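Local coordinates for ZYG-9 (Caenorhabditis elegans, PDB 2OF3), which organises microtubules and spindle poles in mitosis and meiosis of the one-cell embryo and is needed to place the nucleus in oocytes by default, at residues E2-D10 and N45-S53. Sequence-based numbering, arbitrary orientation.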
ATOM      1  N   GLU A   2      -3.713  32.019 -10.094  1.00 64.01           N
ATOM      2  CA  GLU A   2      -2.809  30.833 -10.164  1.00 60.59           C
ATOM      3  C   GLU A   2      -3.064  29.705  -9.154  1.00 56.64           C
ATOM      4  O   GLU A   2      -3.241  29.920  -7.934  1.00 56.85           O
ATOM      5  CB  GLU A   2      -1.322  31.201 -10.182  1.00 61.66           C
ATOM      6  CG  GLU A   2      -0.857  31.840 -11.504  1.00 65.59           C
ATOM      7  CD  GLU A   2      -0.705  33.377 -11.394  1.00 70.16           C
ATOM      8  OE1 GLU A   2      -1.577  34.106 -11.932  1.00 72.39           O
ATOM      9  OE2 GLU A   2       0.270  33.857 -10.754  1.00 71.06           O
ATOM     10  N   LEU A   3      -3.096  28.492  -9.701  1.00 51.38           N
ATOM     11  CA  LEU A   3      -3.244  27.258  -8.936  1.00 45.29           C
ATOM     12  C   LEU A   3      -2.046  27.105  -8.004  1.00 41.60           C
ATOM     13  O   LEU A   3      -0.884  27.333  -8.395  1.00 41.05           O
ATOM     14  CB  LEU A   3      -3.317  26.061  -9.902  1.00 44.79           C
ATOM     15  CG  LEU A   3      -4.372  26.037 -11.015  1.00 44.79           C
ATOM     16  CD1 LEU A   3      -4.203  24.836 -11.928  1.00 43.35           C
ATOM     17  CD2 LEU A   3      -5.802  26.083 -10.455  1.00 44.53           C
ATOM     18  N   LEU A   4      -2.324  26.726  -6.767  1.00 37.15           N
ATOM     19  CA  LEU A   4      -1.296  26.332  -5.843  1.00 34.34           C
ATOM     20  C   LEU A   4      -0.419  25.144  -6.360  1.00 31.98           C
ATOM     21  O   LEU A   4       0.775  25.028  -6.035  1.00 30.73           O
ATOM     22  CB  LEU A   4      -1.986  25.968  -4.562  1.00 34.54           C
ATOM     23  CG  LEU A   4      -1.098  25.695  -3.370  1.00 36.69           C
ATOM     24  CD1 LEU A   4      -0.354  26.991  -2.978  1.00 37.64           C
ATOM     25  CD2 LEU A   4      -1.994  25.196  -2.267  1.00 35.44           C
ATOM     26  N   LEU A   5      -1.029  24.283  -7.182  1.00 29.47           N
ATOM     27  CA  LEU A   5      -0.423  23.044  -7.654  1.00 26.52           C
ATOM     28  C   LEU A   5      -0.873  22.878  -9.062  1.00 25.16           C
ATOM     29  O   LEU A   5      -2.033  23.109  -9.347  1.00 24.98           O
ATOM     30  CB  LEU A   5      -0.865  21.867  -6.780  1.00 26.36           C
ATOM     31  CG  LEU A   5      -0.211  20.521  -7.103  1.00 24.06           C
ATOM     32  CD1 LEU A   5       1.349  20.584  -6.853  1.00 22.19           C
ATOM     33  CD2 LEU A   5      -0.917  19.459  -6.228  1.00 21.76           C
ATOM     34  N   SER A   6       0.045  22.554  -9.973  1.00 23.43           N
ATOM     35  CA  SER A   6      -0.236  22.464 -11.395  1.00 23.56           C
ATOM     36  C   SER A   6      -1.333  21.459 -11.814  1.00 24.49           C
ATOM     37  O   SER A   6      -1.650  20.502 -11.107  1.00 23.41           O
ATOM     38  CB  SER A   6       1.052  22.090 -12.149  1.00 22.72           C
ATOM     39  OG  SER A   6       1.398  20.735 -11.841  1.00 19.17           O
ATOM     40  N   ASP A   7      -1.870  21.665 -13.007  1.00 26.43           N
ATOM     41  CA  ASP A   7      -2.767  20.721 -13.619  1.00 28.85           C
ATOM     42  C   ASP A   7      -2.192  20.638 -15.031  1.00 28.37           C
ATOM     43  O   ASP A   7      -2.491  21.483 -15.880  1.00 31.44           O
ATOM     44  CB  ASP A   7      -4.187  21.314 -13.580  1.00 29.74           C
ATOM     45  CG  ASP A   7      -5.156  20.661 -14.574  1.00 36.36           C
ATOM     46  OD1 ASP A   7      -4.869  19.537 -15.076  1.00 40.14           O
ATOM     47  OD2 ASP A   7      -6.224  21.282 -14.855  1.00 40.99           O
ATOM     48  N   ASN A   8      -1.325  19.670 -15.283  1.00 25.70           N
ATOM     49  CA  ASN A   8      -0.728  19.465 -16.598  1.00 23.79           C
ATOM     50  C   ASN A   8      -0.520  17.960 -16.776  1.00 23.60           C
ATOM     51  O   ASN A   8      -0.925  17.144 -15.934  1.00 22.51           O
ATOM     52  CB  ASN A   8       0.614  20.278 -16.725  1.00 23.21           C
ATOM     53  CG  ASN A   8       1.641  19.900 -15.648  1.00 20.80           C
ATOM     54  OD1 ASN A   8       1.665  18.759 -15.191  1.00 21.93           O
ATOM     55  ND2 ASN A   8       2.468  20.860 -15.212  1.00 21.37           N
ATOM     56  N   GLU A   9       0.160  17.562 -17.833  1.00 24.25           N
ATOM     57  CA  GLU A   9       0.416  16.148 -18.054  1.00 24.77           C
ATOM     58  C   GLU A   9       1.878  15.785 -17.844  1.00 23.19           C
ATOM     59  O   GLU A   9       2.400  14.862 -18.490  1.00 22.44           O
ATOM     60  CB  GLU A   9       0.019  15.818 -19.478  1.00 26.49           C
ATOM     61  CG  GLU A   9      -1.471  15.805 -19.635  1.00 33.16           C
ATOM     62  CD  GLU A   9      -1.882  15.463 -21.031  1.00 45.19           C
ATOM     63  OE1 GLU A   9      -1.377  14.449 -21.597  1.00 49.28           O
ATOM     64  OE2 GLU A   9      -2.732  16.223 -21.569  1.00 53.21           O
ATOM     65  N   ASP A  10       2.556  16.488 -16.943  1.00 21.77           N
ATOM     66  CA  ASP A  10       3.989  16.194 -16.719  1.00 20.81           C
ATOM     67  C   ASP A  10       4.210  14.840 -16.065  1.00 20.10           C
ATOM     68  O   ASP A  10       5.291  14.326 -16.127  1.00 20.07           O
ATOM     69  CB  ASP A  10       4.657  17.278 -15.895  1.00 19.15           C
ATOM     70  CG  ASP A  10       4.858  18.555 -16.677  1.00 22.20           C
ATOM     71  OD1 ASP A  10       4.398  18.636 -17.839  1.00 22.67           O
ATOM     72  OD2 ASP A  10       5.437  19.519 -16.131  1.00 22.80           O
ATOM     73  N   ASN A  45       8.864  22.108  -9.835  1.00 22.12           N
ATOM     74  CA  ASN A  45       8.369  22.452 -11.173  1.00 22.82           C
ATOM     75  C   ASN A  45       6.836  22.477 -11.243  1.00 22.33           C
ATOM     76  O   ASN A  45       6.281  22.816 -12.298  1.00 23.17           O
ATOM     77  CB  ASN A  45       8.932  21.467 -12.222  1.00 21.80           C
ATOM     78  CG  ASN A  45      10.453  21.609 -12.421  1.00 25.20           C
ATOM     79  OD1 ASN A  45      11.028  22.718 -12.260  1.00 27.21           O
ATOM     80  ND2 ASN A  45      11.105  20.511 -12.815  1.00 21.01           N
ATOM     81  N   GLN A  46       6.152  22.113 -10.150  1.00 22.77           N
ATOM     82  CA  GLN A  46       4.667  21.929 -10.136  1.00 22.45           C
ATOM     83  C   GLN A  46       3.890  22.767  -9.099  1.00 22.94           C
ATOM     84  O   GLN A  46       2.712  23.030  -9.266  1.00 23.30           O
ATOM     85  CB  GLN A  46       4.290  20.431  -9.890  1.00 22.11           C
ATOM     86  CG  GLN A  46       4.980  19.426 -10.816  1.00 18.70           C
ATOM     87  CD  GLN A  46       4.823  19.755 -12.287  1.00 19.62           C
ATOM     88  OE1 GLN A  46       3.863  20.434 -12.719  1.00 19.68           O
ATOM     89  NE2 GLN A  46       5.790  19.291 -13.077  1.00 18.68           N
ATOM     90  N   ALA A  47       4.571  23.194  -8.042  1.00 23.87           N
ATOM     91  CA  ALA A  47       3.981  23.809  -6.873  1.00 24.80           C
ATOM     92  C   ALA A  47       4.548  25.228  -6.650  1.00 26.36           C
ATOM     93  O   ALA A  47       5.749  25.467  -6.784  1.00 25.91           O
ATOM     94  CB  ALA A  47       4.265  22.932  -5.604  1.00 23.82           C
ATOM     95  N   LYS A  48       3.675  26.146  -6.245  1.00 28.51           N
ATOM     96  CA  LYS A  48       4.079  27.461  -5.725  1.00 31.51           C
ATOM     97  C   LYS A  48       5.073  27.369  -4.534  1.00 30.58           C
ATOM     98  O   LYS A  48       4.979  26.475  -3.663  1.00 29.24           O
ATOM     99  CB  LYS A  48       2.824  28.236  -5.258  1.00 31.59           C
ATOM    100  CG  LYS A  48       1.931  28.767  -6.379  1.00 35.17           C
ATOM    101  CD  LYS A  48       0.821  29.614  -5.701  1.00 37.50           C
ATOM    102  CE  LYS A  48       0.158  30.558  -6.740  1.00 44.91           C
ATOM    103  NZ  LYS A  48       1.001  30.453  -7.989  1.00 48.37           N
ATOM    104  N   VAL A  49       5.974  28.349  -4.449  1.00 31.10           N
ATOM    105  CA  VAL A  49       7.019  28.299  -3.436  1.00 31.77           C
ATOM    106  C   VAL A  49       6.450  28.301  -2.044  1.00 30.83           C
ATOM    107  O   VAL A  49       7.047  27.707  -1.154  1.00 31.49           O
ATOM    108  CB  VAL A  49       8.099  29.430  -3.611  1.00 32.87           C
ATOM    109  CG1 VAL A  49       8.503  29.556  -5.053  1.00 34.38           C
ATOM    110  CG2 VAL A  49       7.565  30.752  -3.101  1.00 37.92           C
ATOM    111  N   SER A  50       5.288  28.921  -1.817  1.00 30.10           N
ATOM    112  CA  SER A  50       4.723  28.879  -0.446  1.00 29.87           C
ATOM    113  C   SER A  50       4.263  27.514  -0.049  1.00 29.24           C
ATOM    114  O   SER A  50       4.402  27.149   1.120  1.00 29.64           O
ATOM    115  CB  SER A  50       3.543  29.840  -0.259  1.00 30.34           C
ATOM    116  OG  SER A  50       2.513  29.529  -1.170  1.00 34.39           O
ATOM    117  N   LEU A  51       3.702  26.731  -0.987  1.00 28.32           N
ATOM    118  CA  LEU A  51       3.495  25.285  -0.695  1.00 27.09           C
ATOM    119  C   LEU A  51       4.817  24.542  -0.543  1.00 26.02           C
ATOM    120  O   LEU A  51       4.991  23.759   0.393  1.00 25.39           O
ATOM    121  CB  LEU A  51       2.621  24.632  -1.774  1.00 27.34           C
ATOM    122  CG  LEU A  51       2.242  23.159  -1.554  1.00 27.53           C
ATOM    123  CD1 LEU A  51       1.584  22.901  -0.220  1.00 24.39           C
ATOM    124  CD2 LEU A  51       1.310  22.704  -2.713  1.00 27.92           C
ATOM    125  N   MET A  52       5.765  24.801  -1.443  1.00 26.39           N
ATOM    126  CA  MET A  52       7.092  24.182  -1.350  1.00 27.00           C
ATOM    127  C   MET A  52       7.778  24.418  -0.014  1.00 29.18           C
ATOM    128  O   MET A  52       8.397  23.479   0.557  1.00 29.22           O
ATOM    129  CB  MET A  52       8.006  24.638  -2.512  1.00 26.22           C
ATOM    130  CG  MET A  52       7.633  24.041  -3.905  1.00 25.12           C
ATOM    131  SD  MET A  52       7.808  22.257  -3.996  1.00 16.25           S
ATOM    132  CE  MET A  52       9.571  22.129  -3.958  1.00 20.77           C
ATOM    133  N   SER A  53       7.729  25.665   0.493  1.00 29.77           N
ATOM    134  CA  SER A  53       8.333  25.966   1.816  1.00 31.76           C
ATOM    135  C   SER A  53       7.738  25.163   2.919  1.00 31.15           C
ATOM    136  O   SER A  53       8.448  24.806   3.842  1.00 32.43           O
ATOM    137  CB  SER A  53       8.207  27.451   2.187  1.00 32.05           C
ATOM    138  OG  SER A  53       8.602  28.226   1.072  1.00 35.10           O
TER
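Leu5 and Ala47 form a single antiparallel bridge between two loops at one end of the domain: the N-terminal loop 2-10, leading into helix 10-19, and the link from helix 33-44 to helix 49-55. They make a non-hydrogen-bonded pair, flanked by Lys48 N to Leu4 O (3.1 Å) and Ser6 N to Gln46 O (2.8 Å). Past this bridge the Gln46 side chain, bent at chi2 (-53°), turns toward Ser6, Asn8 and Asp10 and uses both amide atoms. Gln46 OE1 accepts twice, from Ser6 OG (2.6 Å), tilted from the carbonyl plane, and from Asn8 ND2 (2.9 Å), in that plane on a lone pair; the Asn8 and Gln46 amides stand nearly perpendicular. Gln46 NE2 gives a nearly straight bond to the anti lone pair of Asp10 OD2 (3.1 Å), so the amide is held at both ends. Asn8 meanwhile turns its OD1 to Asp10 N (3.0 Å), closing an Asx turn. A leucine in place of Gln46 would probably leave Asn8 ND2 and Asp10 OD2 without these mates and free the turn to shift. On the other flank Leu4 starts away from 45-53, but with CG opposite the backbone N (chi1 -172°) its branches swing back to cross Leu51 at about a right angle, Leu4 CG to Leu51 CD2 being 3.9 Å. The aliphatic part of Lys48 runs past the same leucine, with Leu4 CD1 4.0 Å from Lys48 CD. Leu51 continues onto Ala66 and Leu70 of helix 60-76, while Ser6 OG also bonds Asn84 ND2. Lys48, whose N makes one of the flanking bonds, is also the N-cap residue of helix 49-55. In this all-helical TOG domain, an alpha-solenoid of HEAT repeats, the bridge is a short strand-like pairing that joins the N-terminal loop to the turn before helix 49-55.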